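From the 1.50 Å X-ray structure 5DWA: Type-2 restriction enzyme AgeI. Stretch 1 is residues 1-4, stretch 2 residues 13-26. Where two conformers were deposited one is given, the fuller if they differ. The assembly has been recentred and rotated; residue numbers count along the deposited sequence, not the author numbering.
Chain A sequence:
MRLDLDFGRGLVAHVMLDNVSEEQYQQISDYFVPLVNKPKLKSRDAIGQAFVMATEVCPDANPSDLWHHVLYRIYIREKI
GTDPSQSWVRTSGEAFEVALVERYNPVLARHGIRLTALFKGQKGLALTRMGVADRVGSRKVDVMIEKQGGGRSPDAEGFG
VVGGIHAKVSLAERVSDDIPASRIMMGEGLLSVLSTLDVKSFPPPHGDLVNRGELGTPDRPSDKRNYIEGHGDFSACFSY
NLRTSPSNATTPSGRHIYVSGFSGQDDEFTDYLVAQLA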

ATOM      1  N   MET A   1      15.013  24.206  16.786  1.00 23.94           N
ATOM      2  CA  MET A   1      14.651  25.369  15.982  1.00 23.46           C
ATOM      3  C   MET A   1      13.190  25.304  15.559  1.00 23.46           C
ATOM      4  O   MET A   1      12.583  24.235  15.563  1.00 24.20           O
ATOM      5  N   ARG A   2      12.626  26.448  15.194  1.00 23.16           N
ATOM      6  CA  ARG A   2      11.304  26.462  14.592  1.00 22.06           C
ATOM      7  C   ARG A   2      11.451  26.270  13.091  1.00 22.92           C
ATOM      8  O   ARG A   2      12.108  27.061  12.416  1.00 23.70           O
ATOM      9  N   LEU A   3      10.847  25.207  12.573  1.00 23.22           N
ATOM     10  CA  LEU A   3      10.855  24.951  11.141  1.00 23.51           C
ATOM     11  C   LEU A   3       9.715  25.670  10.445  1.00 22.74           C
ATOM     12  O   LEU A   3       8.579  25.627  10.903  1.00 23.80           O
ATOM     13  N   ASP A   4      10.024  26.327   9.334  1.00 22.89           N
ATOM     14  CA  ASP A   4       8.999  26.960   8.518  1.00 25.10           C
ATOM     15  C   ASP A   4       8.764  26.111   7.280  1.00 26.18           C
ATOM     16  O   ASP A   4       9.663  25.926   6.461  1.00 27.82           O
ATOM     17  N   ALA A  13       3.362  26.605   7.389  1.00 25.94           N
ATOM     18  CA  ALA A  13       3.117  26.070   8.717  1.00 25.60           C
ATOM     19  C   ALA A  13       4.428  25.949   9.469  1.00 25.17           C
ATOM     20  O   ALA A  13       5.502  26.115   8.897  1.00 25.53           O
ATOM     21  N   HIS A  14       4.329  25.668  10.762  1.00 25.02           N
ATOM     22  CA  HIS A  14       5.492  25.634  11.624  1.00 25.21           C
ATOM     23  C   HIS A  14       5.460  24.360  12.429  1.00 22.88           C
ATOM     24  O   HIS A  14       4.391  23.834  12.739  1.00 23.25           O
ATOM     25  N   VAL A  15       6.641  23.854  12.741  1.00 20.26           N
ATOM     26  CA  VAL A  15       6.766  22.724  13.640  1.00 20.92           C
ATOM     27  C   VAL A  15       8.120  22.868  14.322  1.00 21.06           C
ATOM     28  O   VAL A  15       9.072  23.375  13.726  1.00 22.36           O
ATOM     29  N   MET A  16       8.215  22.448  15.577  0.55 20.99           N
ATOM     30  CA  MET A  16       9.486  22.542  16.285  0.55 20.99           C
ATOM     31  C   MET A  16      10.365  21.329  16.003  0.55 20.56           C
ATOM     32  O   MET A  16       9.916  20.187  16.094  0.55 20.60           O
ATOM     33  N   LEU A  17      11.617  21.601  15.652  1.00 19.81           N
ATOM     34  CA  LEU A  17      12.598  20.576  15.346  1.00 20.06           C
ATOM     35  C   LEU A  17      13.678  20.617  16.421  1.00 21.11           C
ATOM     36  O   LEU A  17      14.655  21.369  16.314  1.00 21.77           O
ATOM     37  N   ASP A  18      13.473  19.817  17.464  1.00 21.51           N
ATOM     38  CA  ASP A  18      14.334  19.809  18.643  1.00 23.40           C
ATOM     39  C   ASP A  18      15.753  19.352  18.344  1.00 22.47           C
ATOM     40  O   ASP A  18      15.967  18.443  17.542  1.00 22.22           O
ATOM     41  N   ASN A  19      16.715  19.991  19.010  1.00 22.88           N
ATOM     42  CA  ASN A  19      18.138  19.663  18.897  1.00 21.72           C
ATOM     43  C   ASN A  19      18.678  19.741  17.474  1.00 21.06           C
ATOM     44  O   ASN A  19      19.559  18.972  17.083  1.00 23.01           O
ATOM     45  N   VAL A  20      18.135  20.680  16.709  1.00 20.37           N
ATOM     46  CA  VAL A  20      18.691  21.057  15.420  1.00 20.13           C
ATOM     47  C   VAL A  20      18.769  22.572  15.384  1.00 22.08           C
ATOM     48  O   VAL A  20      17.758  23.246  15.555  1.00 23.29           O
ATOM     49  N   SER A  21      19.965  23.103  15.182  1.00 23.34           N
ATOM     50  CA  SER A  21      20.129  24.546  15.076  1.00 24.54           C
ATOM     51  C   SER A  21      19.954  24.977  13.628  1.00 24.28           C
ATOM     52  O   SER A  21      20.036  24.152  12.711  1.00 23.65           O
ATOM     53  N   GLU A  22      19.724  26.269  13.418  1.00 26.23           N
ATOM     54  CA  GLU A  22      19.682  26.817  12.068  1.00 28.50           C
ATOM     55  C   GLU A  22      20.950  26.456  11.300  1.00 26.93           C
ATOM     56  O   GLU A  22      20.898  26.133  10.116  1.00 26.45           O
ATOM     57  N   GLU A  23      22.089  26.491  11.983  0.55 27.17           N
ATOM     58  CA  GLU A  23      23.369  26.228  11.334  0.55 27.56           C
ATOM     59  C   GLU A  23      23.531  24.754  10.969  0.55 25.49           C
ATOM     60  O   GLU A  23      24.065  24.432   9.909  0.55 24.02           O
ATOM     61  N   GLN A  24      23.074  23.868  11.849  1.00 24.44           N
ATOM     62  CA  GLN A  24      23.111  22.436  11.566  1.00 23.62           C
ATOM     63  C   GLN A  24      22.185  22.098  10.406  1.00 22.39           C
ATOM     64  O   GLN A  24      22.530  21.299   9.536  1.00 21.54           O
ATOM     65  N   TYR A  25      21.010  22.721  10.401  1.00 20.73           N
ATOM     66  CA  TYR A  25      20.053  22.550   9.312  1.00 18.86           C
ATOM     67  C   TYR A  25      20.685  22.952   7.979  1.00 18.66           C
ATOM     68  O   TYR A  25      20.588  22.223   6.990  1.00 17.97           O
ATOM     69  N   GLN A  26      21.341  24.107   7.946  1.00 18.73           N
ATOM     70  CA  GLN A  26      21.989  24.549   6.711  1.00 19.91           C
ATOM     71  C   GLN A  26      23.087  23.588   6.265  1.00 19.93           C
ATOM     72  O   GLN A  26      23.268  23.362   5.075  1.00 19.72           O
TER

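How does the first residue of the chain anchor itself? Met1 gives up the most surface, 169 Å². Its terminal N donates to Leu17 O at 2.9 Å and to Val20 O at 3.2 Å. Chi angles p, t and m carry the side chain over the turn and the helix start: Met1 CG lies 4.1 Å from Leu17 CB, and Met1 SD sits 4.0 Å from Val20 CG1 and 3.8 Å from Tyr25 CB. The sulfur views the Tyr25 ring obliquely.

What fills the buried face of the strand pair? Leu3, covered by 104 Å², shares that face with Val15. Its chi1 of -103° lies between wells, while chi2 is t. Leu3 CB meets Val15 CG1 at 3.9 Å; the two methyls then diverge, Leu3 CD1 reaching Leu17 CD2 (t, p) at 3.8 Å and Leu3 CD2 reaching Tyr25 CE1 (chi1 t) at 3.6 Å.

Which polar groups meet on the exposed face? Here Asp4 (m) serves two partners through one oxygen: His14 ND1 (chi1 m) donates to Asp4 OD1 at 2.8 Å, and Arg2 NE forms a salt bridge with Asp4 OD1 at 3.0 Å. Beside them Met16, m at all three angles, folds its thioether back, bringing Met16 SD within 3.8 Å of Arg2 CB.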

ATOM      1  CB  MET A   1      15.539  25.465  14.742  1.00 23.10           C
ATOM      2  CG  MET A   1      15.318  24.330  13.752  1.00 24.03           C
ATOM      3  SD  MET A   1      16.390  24.402  12.311  1.00 25.74           S
ATOM      4  CE  MET A   1      15.595  25.686  11.353  1.00 26.48           C
ATOM      5  CB  ARG A   2      10.556  27.762  14.887  1.00 21.71           C
ATOM      6  CG  ARG A   2       9.109  27.732  14.413  1.00 22.78           C
ATOM      7  CD  ARG A   2       8.468  29.105  14.423  1.00 24.12           C
ATOM      8  NE  ARG A   2       8.866  29.883  13.256  1.00 24.85           N
ATOM      9  CZ  ARG A   2       8.564  31.163  13.075  1.00 25.44           C
ATOM     10  NH1 ARG A   2       7.864  31.820  13.991  1.00 26.42           N
ATOM     11  NH2 ARG A   2       8.967  31.785  11.977  1.00 25.53           N
ATOM     12  CB  LEU A   3      10.757  23.451  10.865  1.00 25.38           C
ATOM     13  CG  LEU A   3      12.041  22.736  10.459  1.00 28.39           C
ATOM     14  CD1 LEU A   3      11.748  21.266  10.201  1.00 27.35           C
ATOM     15  CD2 LEU A   3      12.650  23.386   9.230  1.00 30.38           C
ATOM     16  CB  ASP A   4       9.410  28.380   8.131  1.00 27.27           C
ATOM     17  CG  ASP A   4       9.726  29.237   9.336  1.00 30.18           C
ATOM     18  OD1 ASP A   4       9.087  29.040  10.391  1.00 31.39           O
ATOM     19  OD2 ASP A   4      10.623  30.103   9.231  1.00 32.05           O
ATOM     20  CB  ALA A  13       2.416  24.745   8.647  1.00 26.62           C
ATOM     21  CB  HIS A  14       5.525  26.854  12.543  1.00 28.04           C
ATOM     22  CG  HIS A  14       5.379  28.150  11.812  1.00 31.24           C
ATOM     23  ND1 HIS A  14       6.449  28.806  11.242  1.00 32.99           N
ATOM     24  CD2 HIS A  14       4.285  28.897  11.533  1.00 32.42           C
ATOM     25  CE1 HIS A  14       6.021  29.909  10.652  1.00 33.23           C
ATOM     26  NE2 HIS A  14       4.712  29.986  10.813  1.00 33.59           N
ATOM     27  CB  VAL A  15       6.637  21.362  12.897  1.00 21.67           C
ATOM     28  CG1 VAL A  15       7.812  21.142  11.957  1.00 22.60           C
ATOM     29  CG2 VAL A  15       6.518  20.209  13.895  1.00 22.47           C
ATOM     30  CB  MET A  16       9.256  22.693  17.789  0.55 22.56           C
ATOM     31  CG  MET A  16       8.515  23.968  18.165  0.55 24.04           C
ATOM     32  SD  MET A  16       9.379  25.460  17.629  0.55 25.40           S
ATOM     33  CE  MET A  16      10.916  25.287  18.530  0.55 25.10           C
ATOM     34  CB  LEU A  17      13.188  20.790  13.952  1.00 19.04           C
ATOM     35  CG  LEU A  17      14.195  19.753  13.460  1.00 21.19           C
ATOM     36  CD1 LEU A  17      13.508  18.401  13.281  1.00 21.39           C
ATOM     37  CD2 LEU A  17      14.856  20.216  12.165  1.00 22.42           C
ATOM     38  CB  ASP A  18      13.733  18.906  19.722  1.00 26.98           C
ATOM     39  CG  ASP A  18      12.313  19.288  20.075  1.00 31.13           C
ATOM     40  OD1 ASP A  18      12.057  20.493  20.275  1.00 32.39           O
ATOM     41  OD2 ASP A  18      11.454  18.385  20.149  1.00 33.73           O
ATOM     42  CB  ASN A  19      18.403  18.283  19.497  1.00 23.33           C
ATOM     43  CG  ASN A  19      18.214  18.271  21.000  1.00 25.96           C
ATOM     44  OD1 ASN A  19      18.974  18.909  21.734  1.00 27.67           O
ATOM     45  ND2 ASN A  19      17.187  17.577  21.465  1.00 26.13           N
ATOM     46  CB  VAL A  20      17.838  20.561  14.237  1.00 19.43           C
ATOM     47  CG1 VAL A  20      18.453  21.004  12.912  1.00 19.47           C
ATOM     48  CG2 VAL A  20      17.690  19.049  14.283  1.00 19.07           C
ATOM     49  CB  SER A  21      21.501  24.975  15.596  1.00 26.09           C
ATOM     50  OG  SER A  21      22.533  24.517  14.745  1.00 27.59           O
ATOM     51  CB  GLU A  22      19.506  28.340  12.104  1.00 31.52           C
ATOM     52  CG  GLU A  22      18.106  28.807  12.468  1.00 36.28           C
ATOM     53  CD  GLU A  22      17.161  28.814  11.277  1.00 39.66           C
ATOM     54  OE1 GLU A  22      17.585  28.415  10.172  1.00 41.15           O
ATOM     55  OE2 GLU A  22      15.994  29.228  11.443  1.00 40.94           O
ATOM     56  CB  GLU A  23      24.525  26.678  12.231  0.55 29.69           C
ATOM     57  CG  GLU A  23      24.348  28.068  12.831  0.55 31.93           C
ATOM     58  CD  GLU A  23      23.839  28.026  14.258  0.55 34.12           C
ATOM     59  OE1 GLU A  23      24.650  27.756  15.168  0.55 36.14           O
ATOM     60  OE2 GLU A  23      22.629  28.257  14.466  0.55 33.64           O
ATOM     61  CB  GLN A  24      22.721  21.633  12.804  1.00 24.53           C
ATOM     62  CG  GLN A  24      23.804  21.579  13.869  1.00 25.51           C
ATOM     63  CD  GLN A  24      23.290  21.054  15.196  1.00 26.35           C
ATOM     64  OE1 GLN A  24      22.110  21.193  15.522  1.00 25.42           O
ATOM     65  NE2 GLN A  24      24.179  20.448  15.974  1.00 27.09           N
ATOM     66  CB  TYR A  25      18.773  23.363   9.577  1.00 18.54           C
ATOM     67  CG  TYR A  25      17.700  23.161   8.527  1.00 18.10           C
ATOM     68  CD1 TYR A  25      16.664  22.260   8.724  1.00 17.38           C
ATOM     69  CD2 TYR A  25      17.737  23.858   7.326  1.00 19.11           C
ATOM     70  CE1 TYR A  25      15.689  22.075   7.761  1.00 18.30           C
ATOM     71  CE2 TYR A  25      16.771  23.672   6.357  1.00 19.43           C
ATOM     72  CZ  TYR A  25      15.752  22.778   6.576  1.00 19.33           C
ATOM     73  OH  TYR A  25      14.785  22.602   5.607  1.00 21.54           O
ATOM     74  CB  GLN A  26      22.562  25.963   6.875  1.00 21.44           C
ATOM     75  CG  GLN A  26      22.958  26.616   5.555  1.00 23.02           C
ATOM     76  CD  GLN A  26      21.762  26.859   4.649  1.00 25.39           C
ATOM     77  OE1 GLN A  26      20.806  27.527   5.035  1.00 28.24           O
ATOM     78  NE2 GLN A  26      21.809  26.312   3.440  1.00 24.84           N
TER